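Local structure of hypothetical protein (Nitrosomonas europaea, 2IN3) at residues R98-E107 and R148-K159; Q171-L180 and R188-R196. The protein probably acts as a thiol-disulfide oxidoreductase or disulfide isomerase of the DsbA family, FrnE-like subfamily, built on a thioredoxin fold. All coordinates share one frame; numbering follows the deposited sequence.

Interaction 1. Residues R98-E107 and R148-K159; sequences RGVVSVSLIE and RFTPVFQSDEAK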
# COMPACT_ATOMS: atom_id res chain seq x y z
N ARG A 98 -3.84 6.87 -5.69
CA ARG A 98 -4.39 8.20 -5.53
C ARG A 98 -5.47 8.29 -4.43
O ARG A 98 -5.63 9.34 -3.80
CB ARG A 98 -4.91 8.75 -6.88
CG ARG A 98 -5.49 10.16 -6.82
CD ARG A 98 -5.47 10.84 -8.21
NE ARG A 98 -5.72 9.95 -9.36
CZ ARG A 98 -6.85 9.90 -10.06
NH1 ARG A 98 -6.92 9.05 -11.08
NH2 ARG A 98 -7.91 10.65 -9.75
N GLY A 99 -6.22 7.22 -4.21
CA GLY A 99 -7.25 7.24 -3.16
C GLY A 99 -6.59 7.33 -1.80
O GLY A 99 -7.03 8.08 -0.91
N VAL A 100 -5.51 6.57 -1.66
CA VAL A 100 -4.73 6.55 -0.42
C VAL A 100 -4.13 7.97 -0.16
O VAL A 100 -4.25 8.51 0.93
CB VAL A 100 -3.64 5.46 -0.46
CG1 VAL A 100 -2.69 5.60 0.74
CG2 VAL A 100 -4.30 4.03 -0.56
N VAL A 101 -3.53 8.57 -1.19
CA VAL A 101 -2.94 9.91 -1.12
C VAL A 101 -4.03 10.89 -0.67
O VAL A 101 -3.79 11.72 0.20
CB VAL A 101 -2.32 10.38 -2.47
CG1 VAL A 101 -1.93 11.89 -2.43
CG2 VAL A 101 -1.10 9.51 -2.81
N SER A 102 -5.21 10.78 -1.29
CA SER A 102 -6.36 11.62 -0.95
C SER A 102 -6.75 11.56 0.53
O SER A 102 -6.97 12.61 1.15
CB SER A 102 -7.58 11.25 -1.80
OG SER A 102 -7.36 11.49 -3.18
N VAL A 103 -6.82 10.35 1.09
CA VAL A 103 -7.18 10.18 2.49
C VAL A 103 -6.07 10.77 3.39
O VAL A 103 -6.35 11.35 4.45
CB VAL A 103 -7.44 8.69 2.81
CG1 VAL A 103 -7.55 8.46 4.33
CG2 VAL A 103 -8.71 8.21 2.07
N SER A 104 -4.82 10.68 2.95
CA SER A 104 -3.72 11.31 3.69
C SER A 104 -3.89 12.84 3.84
O SER A 104 -3.42 13.41 4.82
CB SER A 104 -2.35 10.97 3.08
OG SER A 104 -2.08 11.79 1.95
N LEU A 105 -4.55 13.49 2.87
CA LEU A 105 -4.83 14.93 2.89
C LEU A 105 -6.07 15.26 3.73
O LEU A 105 -6.20 16.38 4.28
CB LEU A 105 -5.06 15.43 1.45
CG LEU A 105 -3.91 15.16 0.46
CD1 LEU A 105 -4.21 15.58 -0.97
CD2 LEU A 105 -2.66 15.84 0.95
N ILE A 106 -6.98 14.30 3.81
CA ILE A 106 -8.23 14.47 4.55
C ILE A 106 -8.10 14.09 6.03
O ILE A 106 -8.41 14.91 6.92
CB ILE A 106 -9.40 13.66 3.90
CG1 ILE A 106 -9.59 14.09 2.44
CG2 ILE A 106 -10.71 13.88 4.71
CD1 ILE A 106 -10.53 13.20 1.66
N GLU A 107 -7.70 12.85 6.30
CA GLU A 107 -7.59 12.34 7.67
C GLU A 107 -6.42 11.36 7.72
O GLU A 107 -6.62 10.16 7.50
CB GLU A 107 -8.91 11.68 8.14
CG GLU A 107 -10.10 12.63 8.31
CD GLU A 107 -11.36 11.95 8.84
OE1 GLU A 107 -11.68 12.14 10.03
OE2 GLU A 107 -12.03 11.23 8.08
N ARG A 148 -16.24 14.97 0.85
CA ARG A 148 -14.87 15.36 1.14
C ARG A 148 -13.91 14.56 0.24
O ARG A 148 -13.01 15.14 -0.37
CB ARG A 148 -14.54 15.21 2.64
CG ARG A 148 -15.23 16.25 3.55
CD ARG A 148 -15.43 15.77 5.01
NE ARG A 148 -14.27 15.99 5.89
CZ ARG A 148 -13.55 15.04 6.51
NH1 ARG A 148 -13.82 13.73 6.37
NH2 ARG A 148 -12.54 15.41 7.28
N PHE A 149 -14.15 13.25 0.13
CA PHE A 149 -13.28 12.36 -0.65
C PHE A 149 -13.24 12.64 -2.15
O PHE A 149 -12.16 12.69 -2.73
CB PHE A 149 -13.64 10.88 -0.44
CG PHE A 149 -12.78 9.94 -1.25
CD1 PHE A 149 -11.54 9.55 -0.78
CD2 PHE A 149 -13.20 9.49 -2.50
CE1 PHE A 149 -10.71 8.68 -1.53
CE2 PHE A 149 -12.39 8.63 -3.26
CZ PHE A 149 -11.14 8.23 -2.77
N THR A 150 -14.42 12.75 -2.78
CA THR A 150 -14.45 12.83 -4.25
C THR A 150 -13.75 14.07 -4.85
O THR A 150 -12.95 13.93 -5.78
CB THR A 150 -15.87 12.63 -4.83
OG1 THR A 150 -16.36 11.35 -4.45
CG2 THR A 150 -15.84 12.70 -6.35
N PRO A 151 -14.04 15.29 -4.33
CA PRO A 151 -13.28 16.46 -4.85
C PRO A 151 -11.75 16.29 -4.74
O PRO A 151 -11.01 16.64 -5.69
CB PRO A 151 -13.76 17.61 -3.97
CG PRO A 151 -15.15 17.20 -3.55
CD PRO A 151 -15.02 15.70 -3.32
N VAL A 152 -11.28 15.76 -3.60
CA VAL A 152 -9.85 15.53 -3.39
C VAL A 152 -9.29 14.50 -4.38
O VAL A 152 -8.31 14.78 -5.07
CB VAL A 152 -9.49 15.20 -1.90
CG1 VAL A 152 -7.99 14.87 -1.73
CG2 VAL A 152 -9.89 16.39 -0.99
N PHE A 153 -9.96 13.35 -4.50
CA PHE A 153 -9.57 12.30 -5.47
C PHE A 153 -9.45 12.81 -6.93
O PHE A 153 -8.54 12.41 -7.69
CB PHE A 153 -10.54 11.10 -5.39
CG PHE A 153 -10.23 10.02 -6.39
CD1 PHE A 153 -9.26 9.05 -6.11
CD2 PHE A 153 -10.90 9.97 -7.60
CE1 PHE A 153 -8.97 8.06 -7.02
CE2 PHE A 153 -10.62 8.97 -8.54
CZ PHE A 153 -9.65 8.01 -8.25
N GLN A 154 -10.36 13.68 -7.32
CA GLN A 154 -10.38 14.20 -8.68
C GLN A 154 -9.42 15.37 -8.92
O GLN A 154 -9.23 15.79 -10.08
CB GLN A 154 -11.82 14.56 -9.08
CG GLN A 154 -12.73 13.30 -9.07
CD GLN A 154 -14.16 13.59 -9.45
OE1 GLN A 154 -14.64 14.71 -9.28
NE2 GLN A 154 -14.86 12.58 -9.95
N SER A 155 -8.84 15.91 -7.85
CA SER A 155 -8.06 17.17 -7.94
C SER A 155 -6.71 16.94 -8.61
O SER A 155 -6.13 15.86 -8.46
CB SER A 155 -7.82 17.78 -6.55
OG SER A 155 -6.99 16.96 -5.76
N ASP A 156 -6.22 17.96 -9.32
CA ASP A 156 -4.86 17.94 -9.85
C ASP A 156 -3.84 17.72 -8.74
O ASP A 156 -2.83 17.01 -8.95
CB ASP A 156 -4.53 19.22 -10.62
CG ASP A 156 -5.14 19.22 -12.01
OD1 ASP A 156 -5.52 18.13 -12.50
OD2 ASP A 156 -5.24 20.31 -12.61
N GLU A 157 -4.09 18.33 -7.58
CA GLU A 157 -3.22 18.14 -6.42
C GLU A 157 -3.02 16.67 -6.05
O GLU A 157 -1.89 16.22 -5.85
CB GLU A 157 -3.70 18.95 -5.21
CG GLU A 157 -2.70 18.80 -4.02
CD GLU A 157 -3.18 19.39 -2.69
OE1 GLU A 157 -4.34 19.88 -2.61
OE2 GLU A 157 -2.39 19.34 -1.73
N ALA A 158 -4.12 15.91 -5.93
CA ALA A 158 -4.01 14.49 -5.57
C ALA A 158 -3.28 13.73 -6.69
O ALA A 158 -2.42 12.89 -6.44
CB ALA A 158 -5.37 13.90 -5.31
N LYS A 159 -3.57 14.10 -7.94
CA LYS A 159 -2.90 13.48 -9.09
C LYS A 159 -1.39 13.71 -9.08
O LYS A 159 -0.58 12.78 -9.30
CB LYS A 159 -3.52 13.96 -10.41
CG LYS A 159 -4.97 13.49 -10.60
CD LYS A 159 -5.58 14.02 -11.91
CE LYS A 159 -6.96 13.38 -12.10
NZ LYS A 159 -7.69 13.96 -13.28
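Arg98 lays its guanidinium flat over one face of the Phe153 ring, the two planes 25° apart and Arg98 CZ 4.2 Å from the centroid of the Phe153 ring, a stack that is also a cation-pi contact. From this position Arg98 NH2 donates to Phe153 O at 2.8 Å, the acceptor lying close to the guanidinium plane while the donor stands tilted from the carbonyl plane. The reach depends on CG lying anti to the backbone N (chi1 -179°) and on a bend at chi3. Lys159 runs alongside in the same direction and brings CE over the opposite guanidinium face, while Glu94 pairs with Arg98 NE in a salt bridge. An alanine at this position is likely to strip the Phe153 face of its cover and leave Phe153 O without this donor and Glu94 without its mate. One turn on, Ser102 enters as a knob among Phe149, Val152, Phe153 and Ala158; its OG donates a hydrogen bond back to Arg98 O at 2.8 Å, and its CB meets Val152 CG1 at 3.6 Å. Phe149 offers its ring edge to Val103 CG2 and Gly99 O. Farther along, Ile106 slides past Val152 in the opposite direction and sets CG2 over a face of the Arg148 guanidinium. Glu107 reaches the edge of that group, OE2 lying 3.5 Å from Arg148 NH1 in a long salt bridge with the planes nearly perpendicular; OE2 also pairs with Lys110. The axes of 98-106 and 148-154 pass 8.9 Å apart at 120°, and Ser155 N-caps the following helix by accepting from Ala158 N. This helix-on-helix packing, with Ser102 as its knob, is consistent with the helical region that DsbA-like proteins carry inserted in their thioredoxin fold.

Interaction 2. Residues Q171-L180 and R188-R196; sequences QWGISGFPAL and RYLITTGYR. With EDO (1,2-ethanediol), chain F.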
# COMPACT_ATOMS: atom_id res chain seq x y z
N GLN A 171 13.36 7.35 -7.63
CA GLN A 171 14.58 8.10 -7.31
C GLN A 171 15.35 7.42 -6.17
O GLN A 171 16.60 7.35 -6.21
CB GLN A 171 14.23 9.57 -7.00
CG GLN A 171 15.34 10.42 -6.37
CD GLN A 171 14.81 11.28 -5.21
OE1 GLN A 171 13.70 11.84 -5.27
NE2 GLN A 171 15.61 11.38 -4.14
N TRP A 172 14.62 6.89 -5.21
CA TRP A 172 15.21 6.16 -4.10
C TRP A 172 15.73 4.76 -4.47
O TRP A 172 16.24 4.05 -3.62
CB TRP A 172 14.23 6.03 -2.94
CG TRP A 172 13.94 7.30 -2.23
CD1 TRP A 172 14.48 8.54 -2.47
CD2 TRP A 172 13.05 7.46 -1.13
NE1 TRP A 172 13.95 9.46 -1.60
CE2 TRP A 172 13.08 8.82 -0.76
CE3 TRP A 172 12.21 6.58 -0.42
CZ2 TRP A 172 12.30 9.33 0.30
CZ3 TRP A 172 11.45 7.09 0.62
CH2 TRP A 172 11.50 8.45 0.97
N GLY A 173 15.55 4.36 -5.73
CA GLY A 173 16.02 3.06 -6.20
C GLY A 173 15.30 1.83 -5.65
O GLY A 173 15.88 0.74 -5.61
N ILE A 174 14.04 1.98 -5.25
CA ILE A 174 13.32 0.85 -4.63
C ILE A 174 13.01 -0.24 -5.67
O ILE A 174 12.31 0.00 -6.64
CB ILE A 174 12.01 1.28 -3.91
CG1 ILE A 174 12.22 2.50 -2.99
CG2 ILE A 174 11.37 0.10 -3.16
CD1 ILE A 174 13.14 2.28 -1.80
N SER A 175 13.50 -1.46 -5.43
CA SER A 175 13.42 -2.52 -6.44
C SER A 175 12.42 -3.63 -6.10
O SER A 175 12.07 -4.46 -6.95
CB SER A 175 14.81 -3.13 -6.69
OG SER A 175 15.28 -3.79 -5.52
N GLY A 176 11.96 -3.65 -4.85
CA GLY A 176 11.04 -4.68 -4.41
C GLY A 176 10.01 -4.05 -3.50
O GLY A 176 10.26 -3.03 -2.87
N PHE A 177 8.83 -4.65 -3.46
CA PHE A 177 7.71 -4.11 -2.66
C PHE A 177 7.07 -5.28 -1.95
O PHE A 177 7.09 -6.38 -2.50
CB PHE A 177 6.72 -3.39 -3.55
CG PHE A 177 7.36 -2.29 -4.35
CD1 PHE A 177 7.28 -0.97 -3.92
CD2 PHE A 177 8.12 -2.61 -5.50
CE1 PHE A 177 7.90 0.05 -4.65
CE2 PHE A 177 8.76 -1.60 -6.24
CZ PHE A 177 8.66 -0.26 -5.80
N PRO A 178 6.56 -5.06 -0.72
CA PRO A 178 6.55 -3.81 0.04
C PRO A 178 7.99 -3.40 0.44
O PRO A 178 8.85 -4.26 0.51
CB PRO A 178 5.79 -4.19 1.33
CG PRO A 178 5.99 -5.68 1.46
CD PRO A 178 5.96 -6.18 0.04
N ALA A 179 8.24 -2.11 0.66
CA ALA A 179 9.56 -1.69 1.11
C ALA A 179 9.37 -0.80 2.31
O ALA A 179 8.30 -0.20 2.48
CB ALA A 179 10.31 -0.96 0.01
N LEU A 180 10.39 -0.74 3.15
CA LEU A 180 10.35 0.13 4.32
C LEU A 180 11.62 0.94 4.31
O LEU A 180 12.73 0.39 4.15
CB LEU A 180 10.27 -0.72 5.60
CG LEU A 180 8.88 -1.31 5.92
CD1 LEU A 180 8.99 -2.22 7.13
CD2 LEU A 180 7.84 -0.25 6.22
N ARG A 188 18.29 8.83 4.63
CA ARG A 188 17.35 7.75 4.41
C ARG A 188 18.06 6.42 4.53
O ARG A 188 19.20 6.28 4.10
CB ARG A 188 16.67 7.85 3.05
CG ARG A 188 15.83 9.09 2.86
CD ARG A 188 15.34 9.18 1.42
NE ARG A 188 16.37 8.82 0.43
CZ ARG A 188 17.03 9.70 -0.32
NH1 ARG A 188 16.80 11.01 -0.21
NH2 ARG A 188 17.93 9.27 -1.20
N TYR A 189 17.36 5.45 5.11
CA TYR A 189 17.91 4.15 5.42
C TYR A 189 16.93 3.10 4.93
O TYR A 189 15.77 3.09 5.34
CB TYR A 189 18.08 4.00 6.92
CG TYR A 189 18.92 5.08 7.55
CD1 TYR A 189 20.27 4.87 7.77
CD2 TYR A 189 18.36 6.29 7.96
CE1 TYR A 189 21.05 5.83 8.34
CE2 TYR A 189 19.14 7.27 8.55
CZ TYR A 189 20.49 7.03 8.73
OH TYR A 189 21.31 7.98 9.31
N LEU A 190 17.40 2.20 4.08
CA LEU A 190 16.55 1.14 3.58
C LEU A 190 16.48 0.05 4.63
O LEU A 190 17.52 -0.47 5.05
CB LEU A 190 17.11 0.60 2.26
CG LEU A 190 16.35 -0.48 1.51
CD1 LEU A 190 14.95 -0.00 1.12
CD2 LEU A 190 17.17 -0.91 0.28
N ILE A 191 15.27 -0.26 5.10
CA ILE A 191 15.07 -1.33 6.10
C ILE A 191 14.85 -2.69 5.42
O ILE A 191 15.58 -3.64 5.72
CB ILE A 191 13.92 -1.00 7.11
CG1 ILE A 191 14.17 0.32 7.84
CG2 ILE A 191 13.72 -2.13 8.14
CD1 ILE A 191 15.43 0.36 8.74
N THR A 192 13.87 -2.78 4.51
CA THR A 192 13.57 -4.04 3.80
C THR A 192 13.05 -3.70 2.42
O THR A 192 12.48 -2.62 2.23
CB THR A 192 12.49 -4.92 4.56
OG1 THR A 192 12.28 -6.17 3.87
CG2 THR A 192 11.16 -4.25 4.64
N THR A 193 13.22 -4.60 1.46
CA THR A 193 12.63 -4.37 0.12
C THR A 193 11.80 -5.53 -0.39
O THR A 193 11.96 -5.94 -1.55
CB THR A 193 13.67 -4.11 -0.97
OG1 THR A 193 14.53 -5.25 -1.05
CG2 THR A 193 14.47 -2.87 -0.67
N GLY A 194 10.92 -6.06 0.45
CA GLY A 194 10.15 -7.24 0.13
C GLY A 194 9.52 -7.70 1.42
O GLY A 194 9.88 -7.21 2.50
N TYR A 195 8.55 -8.61 1.31
CA TYR A 195 7.93 -9.22 2.50
C TYR A 195 9.00 -9.88 3.37
O TYR A 195 9.86 -10.62 2.87
CB TYR A 195 6.91 -10.30 2.08
CG TYR A 195 6.40 -11.14 3.25
CD1 TYR A 195 5.27 -10.74 4.00
CD2 TYR A 195 7.04 -12.31 3.62
CE1 TYR A 195 4.82 -11.51 5.10
CE2 TYR A 195 6.59 -13.09 4.68
CZ TYR A 195 5.49 -12.68 5.42
OH TYR A 195 5.09 -13.49 6.47
N ARG A 196 8.95 -9.62 4.68
CA ARG A 196 9.73 -10.44 5.64
C ARG A 196 8.84 -10.59 6.87
O ARG A 196 7.97 -9.74 7.11
CB ARG A 196 11.09 -9.78 6.00
CG ARG A 196 12.12 -9.72 4.83
CD ARG A 196 13.51 -9.18 5.24
NE ARG A 196 14.29 -10.22 5.93
CZ ARG A 196 15.47 -10.05 6.54
NH1 ARG A 196 16.05 -11.08 7.15
NH2 ARG A 196 16.09 -8.87 6.53
C1 EDO F . 13.65 -10.66 -2.22
O1 EDO F . 12.31 -10.71 -1.71
C2 EDO F . 13.98 -9.22 -2.64
O2 EDO F . 13.92 -8.34 -1.50
O HOH W 1 17.97 10.44 -3.75
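Leu180 and Thr192 form an antiparallel hydrogen-bonded pair in the beta hairpin of the thioredoxin fold, where Ile191 and Thr192 face Leu180 in a classic beta bulge. Leu180 N donates to Thr192 O at 3.0 Å, and Leu180 O takes Ile191 N at 2.8 Å plus a weak bond from Thr192 N. Beyond the strands, Pro178 follows a cis peptide bond, the cis-proline of thioredoxin-like proteins, and its ring touches Cys21 of a CxxC sequence that is probably the redox site. At the other end Arg188 reaches back to Trp172. CB and CG lead out from the strand, and a bend at chi3 (-42°) swings the rest over the indole. CD comes over the ring near its rim, modelled too close for its place to be trusted. NE and CZ lie over NE1 and CD1 of Trp172, NH1 is nearest Trp172 NE1, and the guanidinium stacks on the indole with planes 15° apart. NH2 ends weakly bonded to a water that also accepts from Gln171 NE2. At the far end, O2 of an ethanediol molecule, probably from the crystallisation liquor, donates to Thr193 O at 3.1 Å and shares a hydrogen bond with Thr193 OG1 at 3.2 Å.

In the fold
Helix 156-171 connects the two contacts: its first turn belongs to interaction 1, and its end leads through Gln171 and Trp172 into interaction 2, whose centre is about 25 Å from that of the other. They do not touch, their nearest atoms being about 13 Å apart. Each mixes buried and exposed residues. Interaction 1 joins helices, with no strand involved, chiefly through side chains, with charged groups flanking an apolar middle. Interaction 2 relies on backbone bonds between strands 179-184 and 187-192, the latter outermost in the sheet, and keeps its charged stack near the surface. Of the two, interaction 2 lies beside the CxxC helix 19-35.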